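Local coordinates for putative ADP-Ribosyltransferase Scabin (Streptomyces scabiei 87.22, PDB 5EWY), which probably transfers ADP-ribose from NAD+ to DNA, as a toxin-type mono-ADP-ribosyltransferase of a plant-pathogenic bacterium, at residues A[75-81]-A[131-137]. Residues are numbered along the deposited sequence; the frame is centred on the assembly and turned at random.
With 5TQ (4-(8-fluoranyl-6-oxidanylidene-1,3,4,5-tetrahydrobenzo[c][1,6]naphthyridin-2-yl)butanoic acid), chain B.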
# COMPACT_ATOMS: atom_id res chain seq x y z
N LEU A 75 -3.46 -6.62 -0.15
CA LEU A 75 -3.23 -5.46 -1.00
C LEU A 75 -1.91 -5.66 -1.72
O LEU A 75 -1.12 -6.55 -1.39
CB LEU A 75 -3.21 -4.17 -0.17
CG LEU A 75 -4.48 -3.84 0.62
CD1 LEU A 75 -4.25 -2.62 1.51
CD2 LEU A 75 -5.68 -3.64 -0.26
N TYR A 76 -1.67 -4.79 -2.69
CA TYR A 76 -0.51 -4.94 -3.57
C TYR A 76 0.17 -3.60 -3.78
O TYR A 76 -0.45 -2.55 -3.68
CB TYR A 76 -0.90 -5.57 -4.94
CG TYR A 76 -1.78 -6.77 -4.73
CD1 TYR A 76 -3.15 -6.63 -4.61
CD2 TYR A 76 -1.23 -8.02 -4.60
CE1 TYR A 76 -3.96 -7.73 -4.34
CE2 TYR A 76 -2.04 -9.13 -4.34
CZ TYR A 76 -3.38 -8.94 -4.25
OH TYR A 76 -4.16 -10.04 -3.96
N ARG A 77 1.47 -3.67 -4.03
CA ARG A 77 2.22 -2.48 -4.40
C ARG A 77 3.27 -2.87 -5.43
O ARG A 77 4.13 -3.72 -5.14
CB ARG A 77 2.89 -1.84 -3.18
CG ARG A 77 3.75 -0.66 -3.59
CD ARG A 77 4.32 0.09 -2.38
NE ARG A 77 5.38 1.01 -2.82
CZ ARG A 77 5.20 2.22 -3.32
NH1 ARG A 77 6.25 2.93 -3.72
NH2 ARG A 77 4.00 2.77 -3.40
N SER A 78 3.21 -2.23 -6.60
CA SER A 78 4.26 -2.30 -7.61
C SER A 78 5.38 -1.36 -7.16
O SER A 78 5.11 -0.22 -6.82
CB SER A 78 3.66 -1.85 -8.95
OG SER A 78 4.66 -1.85 -9.94
N ASP A 79 6.61 -1.86 -7.09
CA ASP A 79 7.73 -1.02 -6.68
C ASP A 79 8.98 -1.53 -7.37
O ASP A 79 9.21 -2.74 -7.46
CB ASP A 79 7.86 -1.06 -5.15
CG ASP A 79 8.57 0.15 -4.58
OD1 ASP A 79 9.57 0.61 -5.18
OD2 ASP A 79 8.13 0.64 -3.51
N SER A 80 9.79 -0.61 -7.87
CA SER A 80 11.08 -0.99 -8.44
C SER A 80 12.11 -1.33 -7.37
O SER A 80 13.13 -1.95 -7.68
CB SER A 80 11.62 0.15 -9.31
OG SER A 80 11.67 1.35 -8.57
N ARG A 81 11.87 -0.93 -6.13
CA ARG A 81 12.82 -1.21 -5.06
C ARG A 81 12.77 -2.67 -4.68
O ARG A 81 11.71 -3.27 -4.66
CB ARG A 81 12.51 -0.33 -3.87
CG ARG A 81 12.83 1.13 -4.21
CD ARG A 81 12.39 2.03 -3.11
NE ARG A 81 13.35 1.98 -2.02
CZ ARG A 81 13.03 1.97 -0.73
NH1 ARG A 81 11.76 2.01 -0.35
NH2 ARG A 81 14.00 1.92 0.18
N SER A 131 8.32 -1.44 -13.28
CA SER A 131 8.27 -1.63 -11.83
C SER A 131 8.58 -3.10 -11.79
O SER A 131 7.86 -3.88 -12.30
CB SER A 131 6.93 -1.30 -11.17
OG SER A 131 7.04 -0.94 -9.78
N GLY A 132 9.70 -3.47 -11.27
CA GLY A 132 10.16 -4.81 -11.28
C GLY A 132 9.55 -5.79 -10.33
O GLY A 132 9.82 -6.92 -10.50
N TYR A 133 8.76 -5.33 -9.36
CA TYR A 133 8.18 -6.22 -8.41
C TYR A 133 6.74 -5.91 -8.07
O TYR A 133 6.35 -4.80 -8.06
CB TYR A 133 9.00 -6.10 -7.12
CG TYR A 133 10.47 -6.43 -7.26
CD1 TYR A 133 10.91 -7.69 -7.18
CD2 TYR A 133 11.39 -5.45 -7.48
CE1 TYR A 133 12.24 -7.99 -7.33
CE2 TYR A 133 12.70 -5.75 -7.64
CZ TYR A 133 13.11 -7.02 -7.54
OH TYR A 133 14.41 -7.33 -7.68
N ASN A 134 6.00 -6.96 -7.77
CA ASN A 134 4.65 -6.85 -7.24
C ASN A 134 4.69 -7.36 -5.80
O ASN A 134 4.84 -8.56 -5.56
CB ASN A 134 3.68 -7.67 -8.10
CG ASN A 134 2.24 -7.31 -7.87
OD1 ASN A 134 1.89 -6.14 -7.60
ND2 ASN A 134 1.35 -8.32 -7.97
N TYR A 135 4.58 -6.45 -4.83
CA TYR A 135 4.56 -6.79 -3.41
C TYR A 135 3.14 -7.09 -2.93
O TYR A 135 2.17 -6.48 -3.39
CB TYR A 135 5.15 -5.66 -2.58
CG TYR A 135 6.65 -5.53 -2.73
CD1 TYR A 135 7.22 -4.74 -3.72
CD2 TYR A 135 7.50 -6.18 -1.87
CE1 TYR A 135 8.59 -4.63 -3.85
CE2 TYR A 135 8.85 -6.10 -1.99
CZ TYR A 135 9.41 -5.31 -2.97
OH TYR A 135 10.78 -5.27 -3.04
N TYR A 136 3.06 -8.07 -2.03
CA TYR A 136 1.83 -8.56 -1.43
C TYR A 136 1.83 -8.12 0.03
O TYR A 136 2.82 -8.33 0.74
CB TYR A 136 1.80 -10.10 -1.50
CG TYR A 136 1.64 -10.68 -2.89
CD1 TYR A 136 2.51 -10.33 -3.93
CD2 TYR A 136 0.62 -11.53 -3.18
CE1 TYR A 136 2.36 -10.86 -5.17
CE2 TYR A 136 0.44 -12.04 -4.46
CZ TYR A 136 1.32 -11.67 -5.46
OH TYR A 136 1.14 -12.22 -6.69
N ILE A 137 0.76 -7.44 0.45
CA ILE A 137 0.70 -6.72 1.72
C ILE A 137 -0.52 -7.19 2.50
O ILE A 137 -1.62 -7.32 1.93
CB ILE A 137 0.62 -5.20 1.44
CG1 ILE A 137 1.95 -4.77 0.83
CG2 ILE A 137 0.31 -4.39 2.71
CD1 ILE A 137 1.88 -3.43 0.12
N12 5TQ B . 4.28 5.24 -7.56
C13 5TQ B . 5.15 4.23 -7.60
C15 5TQ B . 4.74 6.64 -7.82
C17 5TQ B . 6.25 7.45 -5.94
C01 5TQ B . -0.71 1.79 -6.58
C02 5TQ B . -1.66 2.79 -6.60
C03 5TQ B . -1.30 4.12 -6.81
C04 5TQ B . 0.04 4.45 -6.99
C05 5TQ B . 1.02 3.44 -6.99
C06 5TQ B . 0.63 2.11 -6.77
C07 5TQ B . 1.64 1.06 -6.79
C08 5TQ B . 2.42 3.75 -7.18
C09 5TQ B . 3.34 2.66 -7.17
N10 5TQ B . 2.94 1.38 -6.96
C11 5TQ B . 2.95 5.03 -7.41
C14 5TQ B . 4.75 2.96 -7.36
C16 5TQ B . 6.16 6.99 -7.38
C18 5TQ B . 6.37 6.28 -4.99
O19 5TQ B . 1.32 -0.15 -6.61
F20 5TQ B . -2.95 2.48 -6.42
O21 5TQ B . 7.22 6.34 -4.06
O22 5TQ B . 5.64 5.29 -5.14
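R77 and Y135 form a hydrogen-bonded pair between antiparallel strands 75-79 and 133-137, R77 N giving to Y135 O (3.0 Å) and Y135 N to R77 O (2.8 Å); L75 and I137 repeat the pattern. Packing is close on the face carrying L75, R77, Y135 and I137, where I137 CD1 lies 3.8 Å from R77 CB. The Y135 ring, with P83, V86 and F87 of helix 83-89 against it, sends OH to R81 O (2.7 Å), tying the Asx turn at D79 to strand 133-137. On the opposite face, the partly exposed Y76 points its CE2 edge at the face of Y136, the planes 80° apart; beyond this T-shaped pair, Y136 OH is hydrogen-bonded to E185 and H122. The ladder slackens toward exposed S80, the bond from Y133 N to D79 O being weak. R77, extended from CG to NE, grips D79 OD2 side-on with NE and NH1 in a salt bridge, while NH1 also reaches inhibitor O22 (2.8 Å). S78 N donates to O19, and S78 O accepts from N10, of the inhibitor's lactam. Strand 75-79 thus spends one edge on the sheet and holds the lactam on its other, consistent with nicotinamide binding in this family.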